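Local atomic coordinates of 2-dehydro-3-deoxy-d-gluconate/2-dehydro-3-deoxy-phosphogluconate aldolase (Picrophilus torridus, PDB entry 4UXD), a protein that belongs to the dihydrodipicolinate synthetase family of aldolases, folds as a parallel beta/alpha barrel with extra C-terminal helices, and assembles from four chains. Residues Phe74-Lys77 with Glu78-Phe82; Ser100-Ile103 with Asn104-Asn107; Gln267-Asn270 with Ala271-Tyr275; Met110-Ser113 with Met114-Ile118. One frame throughout, in Å; residues are numbered along the deposited sequence.

Contact 1 of 4, residues Phe74-Lys77 with Glu78-Phe82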
loop_
_atom_site.group_PDB
_atom_site.type_symbol
_atom_site.label_atom_id
_atom_site.label_comp_id
_atom_site.label_asym_id
_atom_site.label_seq_id
_atom_site.Cartn_x
_atom_site.Cartn_y
_atom_site.Cartn_z
ATOM N N PHE A 74 7.109 -4.002 -26.729
ATOM C CA PHE A 74 7.452 -3.881 -28.143
ATOM C C PHE A 74 8.210 -2.599 -28.437
ATOM O O PHE A 74 8.123 -1.614 -27.691
ATOM C CB PHE A 74 6.184 -3.938 -29.011
ATOM C CG PHE A 74 5.398 -5.206 -28.853
ATOM C CD1 PHE A 74 5.815 -6.374 -29.459
ATOM C CD2 PHE A 74 4.248 -5.233 -28.084
ATOM C CE1 PHE A 74 5.096 -7.531 -29.298
ATOM C CE2 PHE A 74 3.530 -6.399 -27.919
ATOM C CZ PHE A 74 3.953 -7.544 -28.524
ATOM N N THR A 75 8.939 -2.616 -29.547
ATOM C CA THR A 75 9.656 -1.437 -30.023
ATOM C C THR A 75 8.693 -0.432 -30.613
ATOM O O THR A 75 7.579 -0.769 -31.001
ATOM C CB THR A 75 10.695 -1.788 -31.117
ATOM O OG1 THR A 75 10.011 -2.262 -32.284
ATOM C CG2 THR A 75 11.661 -2.841 -30.633
ATOM N N LEU A 76 9.135 0.806 -30.705
ATOM C CA LEU A 76 8.396 1.809 -31.453
ATOM C C LEU A 76 8.130 1.345 -32.892
ATOM O O LEU A 76 7.038 1.522 -33.417
ATOM C CB LEU A 76 9.175 3.118 -31.456
ATOM C CG LEU A 76 8.450 4.345 -31.988
ATOM C CD1 LEU A 76 7.209 4.675 -31.142
ATOM C CD2 LEU A 76 9.425 5.514 -32.045
ATOM N N LYS A 77 9.127 0.728 -33.523
ATOM C CA LYS A 77 8.971 0.248 -34.888
ATOM C C LYS A 77 7.948 -0.879 -34.999
ATOM O O LYS A 77 7.078 -0.842 -35.869
ATOM C CB LYS A 77 10.321 -0.201 -35.437
ATOM C CG LYS A 77 11.301 0.955 -35.638
ATOM C CD LYS A 77 12.682 0.464 -36.014
ATOM C CE LYS A 77 13.641 1.615 -36.185
ATOM N NZ LYS A 77 15.053 1.196 -35.960
ATOM N N GLU A 78 8.038 -1.875 -34.126
ATOM C CA GLU A 78 7.026 -2.943 -34.079
ATOM C C GLU A 78 5.615 -2.424 -33.850
ATOM O O GLU A 78 4.637 -3.023 -34.307
ATOM C CB GLU A 78 7.340 -3.938 -32.971
ATOM C CG GLU A 78 8.479 -4.875 -33.263
ATOM C CD GLU A 78 8.904 -5.631 -32.029
ATOM O OE1 GLU A 78 9.055 -4.987 -30.965
ATOM O OE2 GLU A 78 9.058 -6.863 -32.112
ATOM N N ARG A 79 5.513 -1.315 -33.123
ATOM C CA ARG A 79 4.215 -0.782 -32.751
ATOM C C ARG A 79 3.619 -0.020 -33.924
ATOM O O ARG A 79 2.444 -0.182 -34.238
ATOM C CB ARG A 79 4.320 0.107 -31.508
ATOM C CG ARG A 79 4.513 -0.695 -30.205
ATOM C CD ARG A 79 4.734 0.218 -29.013
ATOM N NE ARG A 79 3.490 0.857 -28.600
ATOM C CZ ARG A 79 3.426 1.968 -27.872
ATOM N NH1 ARG A 79 4.546 2.567 -27.489
ATOM N NH2 ARG A 79 2.243 2.483 -27.532
ATOM N N LYS A 80 4.430 0.799 -34.579
ATOM C CA LYS A 80 3.977 1.474 -35.787
ATOM C C LYS A 80 3.491 0.436 -36.784
ATOM O O LYS A 80 2.426 0.581 -37.387
ATOM C CB LYS A 80 5.083 2.302 -36.406
ATOM C CG LYS A 80 5.404 3.592 -35.703
ATOM C CD LYS A 80 6.466 4.336 -36.499
ATOM C CE LYS A 80 7.238 5.319 -35.652
ATOM N NZ LYS A 80 8.451 5.799 -36.368
ATOM N N ASP A 81 4.272 -0.629 -36.935
ATOM C CA ASP A 81 3.958 -1.650 -37.921
ATOM C C ASP A 81 2.625 -2.315 -37.590
ATOM O O ASP A 81 1.798 -2.514 -38.477
ATOM C CB ASP A 81 5.086 -2.683 -38.013
ATOM C CG ASP A 81 6.327 -2.135 -38.728
ATOM O OD1 ASP A 81 6.215 -1.123 -39.476
ATOM O OD2 ASP A 81 7.414 -2.722 -38.537
ATOM N N PHE A 82 2.391 -2.612 -36.313
ATOM C CA PHE A 82 1.154 -3.300 -35.911
ATOM C C PHE A 82 -0.095 -2.424 -36.115
ATOM O O PHE A 82 -1.128 -2.900 -36.581
ATOM C CB PHE A 82 1.266 -3.740 -34.463
ATOM C CG PHE A 82 0.160 -4.636 -34.001
ATOM C CD1 PHE A 82 0.160 -5.986 -34.319
ATOM C CD2 PHE A 82 -0.855 -4.141 -33.202
ATOM C CE1 PHE A 82 -0.845 -6.820 -33.869
ATOM C CE2 PHE A 82 -1.863 -4.974 -32.742
ATOM C CZ PHE A 82 -1.857 -6.314 -33.076
HETATM O O HOH W 1 7.310 1.255 -27.504
#
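Thr75 turns OG1 into the space between its backbone N and carbonyl carbon (chi1 66°), while Glu78 keeps CG beside its own backbone N (chi1 -75°) and runs extended from there, which carries its carboxylate back past the start of the helix. The two residues then exchange bonds. Thr75 OG1 accepts from Glu78 N at 2.7 Å, and Glu78 OE1 in return accepts from Thr75 N at 2.8 Å, a bond that is practically straight at the hydrogen (178°) and meets the carboxylate oxygen nearly along its C-O bond. Thr75 CG2 lies 3.4 Å from Glu78 OE1. This reciprocal pairing is a capping box, with Thr75 as N-cap of helix 76-88 of the beta/alpha barrel. It occupies an N-H of the first turn that has no helical carbonyl before it, and a carboxylate at this end would be expected to suit the helix dipole. The other oxygen, Glu78 OE2, forms a salt bridge with Arg287. Phe74 presents the edge of its ring, in plane, to Glu78 OE1, with the carboxylate turned steeply against the ring, and its CB rests 3.8 Å from Arg79 CG. Bent at chi3, the Arg79 chain passes Thr75 O and reaches a water: Arg79 NH1 donates to it at 3.1 Å, and the water donates to Phe74 O at 3.0 Å. Arg79 NH1 also bonds Gly99 O. One turn on, Leu76 CG meets Lys80 CE at 4.0 Å, together with the Lys80 N to Leu76 O bond, and Lys80 NZ continues to a salt bridge with Glu108.

Contact 2 of 4, residues Ser100-Ile103 with Asn104-Asn107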
loop_
_atom_site.group_PDB
_atom_site.type_symbol
_atom_site.label_atom_id
_atom_site.label_comp_id
_atom_site.label_asym_id
_atom_site.label_seq_id
_atom_site.Cartn_x
_atom_site.Cartn_y
_atom_site.Cartn_z
ATOM N N SER A 100 3.434 5.503 -23.881
ATOM C CA SER A 100 4.884 5.537 -23.744
ATOM C C SER A 100 5.225 6.613 -22.718
ATOM O O SER A 100 4.535 7.621 -22.642
ATOM C CB SER A 100 5.578 5.843 -25.076
ATOM O OG SER A 100 6.914 6.271 -24.854
ATOM N N SER A 101 6.288 6.427 -21.941
ATOM C CA SER A 101 6.706 7.465 -20.996
ATOM C C SER A 101 7.477 8.581 -21.701
ATOM O O SER A 101 7.707 9.645 -21.121
ATOM C CB SER A 101 7.554 6.871 -19.870
ATOM O OG SER A 101 6.747 6.145 -18.967
ATOM N N SER A 102 7.874 8.330 -22.945
ATOM C CA SER A 102 8.553 9.332 -23.757
ATOM C C SER A 102 7.516 10.116 -24.544
ATOM O O SER A 102 6.796 9.546 -25.368
ATOM C CB SER A 102 9.576 8.679 -24.704
ATOM O OG SER A 102 10.043 9.578 -25.705
ATOM N N ILE A 103 7.425 11.418 -24.271
ATOM C CA ILE A 103 6.505 12.283 -25.005
ATOM C C ILE A 103 6.836 12.255 -26.514
ATOM O O ILE A 103 5.950 12.453 -27.348
ATOM C CB ILE A 103 6.531 13.750 -24.466
ATOM C CG1 ILE A 103 5.552 14.613 -25.255
ATOM C CG2 ILE A 103 7.909 14.355 -24.584
ATOM C CD1 ILE A 103 5.255 15.946 -24.626
ATOM N N ASN A 104 8.093 11.974 -26.866
ATOM C CA ASN A 104 8.490 11.864 -28.277
ATOM C C ASN A 104 7.875 10.670 -28.983
ATOM O O ASN A 104 7.553 10.755 -30.163
ATOM C CB ASN A 104 10.002 11.764 -28.417
ATOM C CG ASN A 104 10.692 13.094 -28.240
ATOM O OD1 ASN A 104 10.202 13.977 -27.535
ATOM N ND2 ASN A 104 11.842 13.243 -28.877
ATOM N N GLU A 105 7.722 9.550 -28.278
ATOM C CA GLU A 105 7.164 8.358 -28.906
ATOM C C GLU A 105 5.662 8.544 -29.113
ATOM O O GLU A 105 5.112 8.112 -30.123
ATOM C CB GLU A 105 7.449 7.101 -28.073
ATOM C CG GLU A 105 8.920 6.741 -27.964
ATOM C CD GLU A 105 9.142 5.411 -27.283
ATOM O OE1 GLU A 105 8.312 5.031 -26.437
ATOM O OE2 GLU A 105 10.139 4.736 -27.615
ATOM N N VAL A 106 5.015 9.222 -28.172
ATOM C CA VAL A 106 3.589 9.492 -28.265
ATOM C C VAL A 106 3.285 10.364 -29.499
ATOM O O VAL A 106 2.434 10.008 -30.314
ATOM C CB VAL A 106 3.046 10.195 -26.966
ATOM C CG1 VAL A 106 1.547 10.348 -27.016
ATOM C CG2 VAL A 106 3.414 9.408 -25.718
ATOM N N ASN A 107 3.981 11.492 -29.632
ATOM C CA ASN A 107 3.788 12.396 -30.767
ATOM C C ASN A 107 3.989 11.677 -32.075
ATOM O O ASN A 107 3.200 11.818 -33.003
ATOM C CB ASN A 107 4.750 13.576 -30.700
ATOM C CG ASN A 107 4.466 14.487 -29.542
ATOM O OD1 ASN A 107 3.321 14.618 -29.103
ATOM N ND2 ASN A 107 5.508 15.120 -29.027
#
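Ser100 and Glu105 meet on the tightly packed side of this helix start. Ser100 OG donates to Glu105 OE1; the modelled separation of these two atoms, 2.4 Å, is very short and its exact value doubtful. With OG anti to the backbone N (chi1 162°), the same hydroxyl faces the chain ahead and accepts from Ser102 N at 3.0 Å, an ST turn, so one oxygen links the loop to itself and to the helix. The aliphatic part of Glu105 follows this line, its CB 3.4 Å from Ser100 OG and its CG 3.8 Å from Ser102 CB. Val106 CG2 lies against two loop carbonyls, 3.4 Å from Ser102 O and 3.7 Å from Ser100 O.

The N-cap itself is looser. Ser102 OG receives Asn104 N and Glu105 N only through weak bonds, while its hydroxyl also bonds Tyr73 O of the second subunit. Beyond it Asn104 and Asn107 are both partly exposed, Asn104 being met by Arg287 of the second subunit and Asn107 by Asn147. Asn104 OD1 comes no nearer to Ile103 CG2 than 3.8 Å. The regular helix sets in with Asn107 N to Ile103 O, 3.2 Å and nearly straight.

The stretch leads from strand 95-97 into helix 103-115 of the barrel, with Ile103 and Val106 packed on Tyr139 of helix 133-144 and the N-cap facing the second subunit.

Contact 3 of 4, residues Gln267-Asn270 with Ala271-Tyr275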
loop_
_atom_site.group_PDB
_atom_site.type_symbol
_atom_site.label_atom_id
_atom_site.label_comp_id
_atom_site.label_asym_id
_atom_site.label_seq_id
_atom_site.Cartn_x
_atom_site.Cartn_y
_atom_site.Cartn_z
ATOM N N GLN A 267 -1.039 -14.652 -13.765
ATOM C CA GLN A 267 -0.258 -13.444 -14.030
ATOM C C GLN A 267 -0.742 -12.762 -15.303
ATOM O O GLN A 267 -0.778 -13.388 -16.367
ATOM C CB GLN A 267 1.229 -13.826 -14.129
ATOM C CG GLN A 267 2.186 -12.837 -14.805
ATOM C CD GLN A 267 2.512 -11.623 -13.954
ATOM O OE1 GLN A 267 2.991 -11.740 -12.822
ATOM N NE2 GLN A 267 2.254 -10.443 -14.502
ATOM N N PHE A 268 -1.136 -11.493 -15.189
ATOM C CA PHE A 268 -1.685 -10.752 -16.323
ATOM C C PHE A 268 -0.615 -10.489 -17.409
ATOM O O PHE A 268 0.541 -10.218 -17.088
ATOM C CB PHE A 268 -2.290 -9.430 -15.828
ATOM C CG PHE A 268 -2.959 -8.616 -16.912
ATOM C CD1 PHE A 268 -2.228 -7.686 -17.656
ATOM C CD2 PHE A 268 -4.313 -8.790 -17.195
ATOM C CE1 PHE A 268 -2.839 -6.933 -18.656
ATOM C CE2 PHE A 268 -4.935 -8.049 -18.187
ATOM C CZ PHE A 268 -4.198 -7.112 -18.925
ATOM N N PRO A 269 -0.982 -10.583 -18.701
ATOM C CA PRO A 269 -2.225 -10.987 -19.358
ATOM C C PRO A 269 -2.085 -12.355 -20.008
ATOM O O PRO A 269 -2.797 -12.680 -20.960
ATOM C CB PRO A 269 -2.395 -9.921 -20.426
ATOM C CG PRO A 269 -0.959 -9.684 -20.884
ATOM C CD PRO A 269 -0.055 -10.004 -19.691
ATOM N N ASN A 270 -1.147 -13.143 -19.508
ATOM C CA ASN A 270 -0.721 -14.344 -20.204
ATOM C C ASN A 270 -1.872 -15.301 -20.526
ATOM O O ASN A 270 -1.937 -15.832 -21.635
ATOM C CB ASN A 270 0.354 -15.025 -19.378
ATOM C CG ASN A 270 1.597 -14.160 -19.239
ATOM O OD1 ASN A 270 2.123 -13.666 -20.239
ATOM N ND2 ASN A 270 2.054 -13.941 -17.998
ATOM N N ALA A 271 -2.797 -15.472 -19.584
ATOM C CA ALA A 271 -3.943 -16.358 -19.767
ATOM C C ALA A 271 -4.792 -15.970 -20.981
ATOM O O ALA A 271 -5.371 -16.843 -21.629
ATOM C CB ALA A 271 -4.805 -16.373 -18.520
ATOM N N TYR A 272 -4.861 -14.673 -21.277
ATOM C CA TYR A 272 -5.616 -14.178 -22.430
ATOM C C TYR A 272 -5.010 -14.713 -23.711
ATOM O O TYR A 272 -5.718 -15.040 -24.665
ATOM C CB TYR A 272 -5.637 -12.643 -22.474
ATOM C CG TYR A 272 -6.508 -12.007 -21.408
ATOM C CD1 TYR A 272 -6.111 -11.981 -20.072
ATOM C CD2 TYR A 272 -7.730 -11.431 -21.736
ATOM C CE1 TYR A 272 -6.907 -11.394 -19.097
ATOM C CE2 TYR A 272 -8.535 -10.853 -20.768
ATOM C CZ TYR A 272 -8.115 -10.835 -19.455
ATOM O OH TYR A 272 -8.910 -10.260 -18.499
ATOM N N TYR A 273 -3.685 -14.797 -23.715
ATOM C CA TYR A 273 -2.962 -15.251 -24.875
ATOM C C TYR A 273 -3.186 -16.753 -25.062
ATOM O O TYR A 273 -3.573 -17.182 -26.145
ATOM C CB TYR A 273 -1.472 -14.875 -24.753
ATOM C CG TYR A 273 -1.243 -13.405 -25.081
ATOM C CD1 TYR A 273 -1.586 -12.404 -24.182
ATOM C CD2 TYR A 273 -0.724 -13.024 -26.303
ATOM C CE1 TYR A 273 -1.405 -11.064 -24.489
ATOM C CE2 TYR A 273 -0.544 -11.688 -26.623
ATOM C CZ TYR A 273 -0.885 -10.711 -25.715
ATOM O OH TYR A 273 -0.696 -9.382 -26.035
ATOM N N GLU A 274 -2.988 -17.545 -24.016
ATOM C CA GLU A 274 -3.235 -18.973 -24.135
ATOM C C GLU A 274 -4.667 -19.225 -24.609
ATOM O O GLU A 274 -4.910 -20.038 -25.506
ATOM C CB GLU A 274 -2.991 -19.679 -22.802
ATOM C CG GLU A 274 -3.085 -21.191 -22.885
ATOM C CD GLU A 274 -2.564 -21.884 -21.632
ATOM O OE1 GLU A 274 -1.926 -21.200 -20.802
ATOM O OE2 GLU A 274 -2.799 -23.106 -21.470
ATOM N N TYR A 275 -5.611 -18.501 -24.021
ATOM C CA TYR A 275 -7.014 -18.751 -24.272
ATOM C C TYR A 275 -7.303 -18.505 -25.736
ATOM O O TYR A 275 -8.078 -19.229 -26.357
ATOM C CB TYR A 275 -7.888 -17.867 -23.384
ATOM C CG TYR A 275 -9.275 -18.411 -23.144
ATOM C CD1 TYR A 275 -10.204 -18.478 -24.174
ATOM C CD2 TYR A 275 -9.662 -18.846 -21.886
ATOM C CE1 TYR A 275 -11.478 -18.972 -23.958
ATOM C CE2 TYR A 275 -10.934 -19.341 -21.660
ATOM C CZ TYR A 275 -11.841 -19.402 -22.699
ATOM O OH TYR A 275 -13.112 -19.895 -22.481
HETATM O O HOH W 2 -3.548 -13.662 -17.182
#
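Pro269, which follows a cis peptide bond, gives its O to Tyr272 N at 2.9 Å with the donor 42° above the carbonyl plane, and Asn270 O takes Glu274 N at 3.1 Å nearly end-on, so that the turn winds directly into helix 270-279. Ala271 N, at the helix start, donates instead to a water 3.1 Å away, which lies within bonding reach of Gln267 O. Among the side chains, Phe268 directs its edge at the face of Tyr272 in an offset edge-to-face pair, centroids 5.7 Å apart and planes at 65°; its CG, anti to the backbone N (chi1 -177°), sets the ring with that edge toward Tyr272 and one face against Pro269. Pro269 fits between the aromatic groups: its CB lies over the centre of the Phe268 ring, 3.4 Å above the plane, and its CG meets Tyr273 CE1 at 3.9 Å. Pro269 O also lies in the plane of the Tyr273 ring at its edge, 3.5 Å from CD1. Two of these aromatic side chains have polar ends with partners farther off. Tyr273 OH bonds Thr34 N and Thr68 O, and Tyr272 OH bonds a glycerol probably taken up from the crystallisation liquor. Gln267 NE2 donates to Phe268 O on an in-plane lone pair at 3.1 Å, and its amide is held further by Lys130 O and Asn132 N of the second subunit. With cis Pro269 in its third place and Asn270 N bonded to Gln267 O, Gln267-Asn270 is a type VI beta turn leading from helix 245-264 into helix 270-279, in the C-terminal helical region that follows the barrel in this family.

Contact 4 of 4, residues Met110-Ser113 with Met114-Ile118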
loop_
_atom_site.group_PDB
_atom_site.type_symbol
_atom_site.label_atom_id
_atom_site.label_comp_id
_atom_site.label_asym_id
_atom_site.label_seq_id
_atom_site.Cartn_x
_atom_site.Cartn_y
_atom_site.Cartn_z
ATOM N N MET A 110 1.140 9.146 -32.578
ATOM C CA MET A 110 -0.139 9.802 -32.849
ATOM C C MET A 110 -0.161 10.375 -34.261
ATOM O O MET A 110 -1.121 10.185 -35.003
ATOM C CB MET A 110 -0.423 10.895 -31.818
ATOM C CG MET A 110 -0.986 10.341 -30.501
ATOM S SD MET A 110 -1.854 11.570 -29.486
ATOM C CE MET A 110 -0.518 12.692 -29.209
ATOM N N LYS A 111 0.916 11.060 -34.617
ATOM C CA LYS A 111 1.112 11.596 -35.953
ATOM C C LYS A 111 0.976 10.506 -36.998
ATOM O O LYS A 111 0.342 10.689 -38.031
ATOM C CB LYS A 111 2.491 12.258 -36.053
ATOM C CG LYS A 111 2.770 12.949 -37.370
ATOM C CD LYS A 111 3.831 14.033 -37.213
ATOM C CE LYS A 111 5.195 13.447 -36.897
ATOM N NZ LYS A 111 6.194 14.504 -36.585
ATOM N N PHE A 112 1.571 9.362 -36.701
ATOM C CA PHE A 112 1.560 8.221 -37.601
ATOM C C PHE A 112 0.167 7.619 -37.736
ATOM O O PHE A 112 -0.227 7.211 -38.820
ATOM C CB PHE A 112 2.550 7.174 -37.094
ATOM C CG PHE A 112 2.472 5.858 -37.805
ATOM C CD1 PHE A 112 1.631 4.859 -37.349
ATOM C CD2 PHE A 112 3.265 5.604 -38.913
ATOM C CE1 PHE A 112 1.573 3.623 -37.992
ATOM C CE2 PHE A 112 3.209 4.375 -39.555
ATOM C CZ PHE A 112 2.359 3.383 -39.089
ATOM N N SER A 113 -0.581 7.565 -36.638
ATOM C CA SER A 113 -1.904 6.952 -36.670
ATOM C C SER A 113 -2.962 7.931 -37.209
ATOM O O SER A 113 -3.982 7.507 -37.764
ATOM C CB SER A 113 -2.288 6.422 -35.281
ATOM O OG SER A 113 -1.841 7.272 -34.241
ATOM N N MET A 114 -2.716 9.234 -37.075
ATOM C CA MET A 114 -3.548 10.216 -37.766
ATOM C C MET A 114 -3.358 10.084 -39.286
ATOM O O MET A 114 -4.327 10.020 -40.035
ATOM C CB MET A 114 -3.217 11.636 -37.320
ATOM C CG MET A 114 -4.281 12.663 -37.719
ATOM S SD MET A 114 -3.969 14.340 -37.101
ATOM C CE MET A 114 -2.677 14.879 -38.230
ATOM N N ASP A 115 -2.106 10.007 -39.728
ATOM C CA ASP A 115 -1.787 9.995 -41.155
ATOM C C ASP A 115 -2.208 8.717 -41.883
ATOM O O ASP A 115 -2.256 8.717 -43.115
ATOM C CB ASP A 115 -0.282 10.210 -41.365
ATOM C CG ASP A 115 0.184 11.605 -40.937
ATOM O OD1 ASP A 115 -0.673 12.488 -40.693
ATOM O OD2 ASP A 115 1.413 11.813 -40.848
ATOM N N ILE A 116 -2.500 7.637 -41.149
ATOM C CA ILE A 116 -3.002 6.408 -41.775
ATOM C C ILE A 116 -4.492 6.222 -41.476
ATOM O O ILE A 116 -5.041 5.141 -41.670
ATOM C CB ILE A 116 -2.213 5.130 -41.332
ATOM C CG1 ILE A 116 -2.388 4.813 -39.836
ATOM C CG2 ILE A 116 -0.730 5.275 -41.659
ATOM C CD1 ILE A 116 -1.959 3.385 -39.460
ATOM N N GLY A 117 -5.135 7.279 -40.987
ATOM C CA GLY A 117 -6.566 7.264 -40.750
ATOM C C GLY A 117 -7.063 6.421 -39.580
ATOM O O GLY A 117 -8.094 5.747 -39.689
ATOM N N ILE A 118 -6.356 6.451 -38.456
ATOM C CA ILE A 118 -6.889 5.843 -37.244
ATOM C C ILE A 118 -7.706 6.922 -36.569
ATOM O O ILE A 118 -7.250 8.036 -36.396
ATOM C CB ILE A 118 -5.772 5.274 -36.321
ATOM C CG1 ILE A 118 -5.326 3.892 -36.823
ATOM C CG2 ILE A 118 -6.241 5.137 -34.888
ATOM C CD1 ILE A 118 -3.945 3.478 -36.374
#
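Ser113 O accepts from Ile118 N at 2.7 Å across the Schellman motif that ends helix 103-115, the helix of a beta-alpha-beta unit between strands 95-97 and 120-123. Its second bond, Gly117 N to Met114 O, measures 3.0 Å, and Gly117 takes the C-prime place with a positive phi of 72°. Before the turn the backbone bonding is regular: Met110 O receives Met114 N at 2.8 Å, and Lys111 O receives Asp115 N. Ile116 N to Phe112 O is weak, as the helix is already giving way.

Two apolar contacts accompany the turn. Phe112 and Ile116 meet obliquely, Phe112 CE1 3.8 Å from Ile116 CD1, with Ile116 CG2 over one face of the ring; CG1 of Ile116, set between its backbone N and carbonyl carbon (chi1 65°), carries CD1 to that ring. Lys80 and Lys84 of helix 76-88 also touch Phe112. Among the buried residues, Ile118 CD1 reaches Ser113 CB at 3.6 Å, and both residues pack on Ala96 of strand 95-97.

The polar side chains do little across the contact itself. Ser113 OG is bonded to Leu109 O, one turn back. Lys111 and Asp115 run alongside each other in the same direction, yet their charges stay apart: Lys111 CG is 3.9 Å from Asp115 OD2, whereas Lys111 NZ is 6.9 Å from that oxygen.

How the contacts relate
Along the chain the order is contacts 1, 2, 4 and, much later, 3. Contacts 2 and 4 are the beginning and end of helix 103-115, their centres 15 Å apart, while contact 1 opens the adjacent helix 76-88. Contact 1 touches both: Leu76 CD1 packs on Glu105 CB at 3.9 Å and Lys80 O on Phe112 CE1 at 3.2 Å. Contacts 1, 2 and 4 thus belong to one pair of neighbouring barrel helices. Contact 3 stands apart in the C-terminal helices, its centre 21 and 29 Å from those of contacts 1 and 4. The helix starts of contacts 1 and 2 lie at the subunit interface, which contact 3 also reaches; contact 4 meets no other chain.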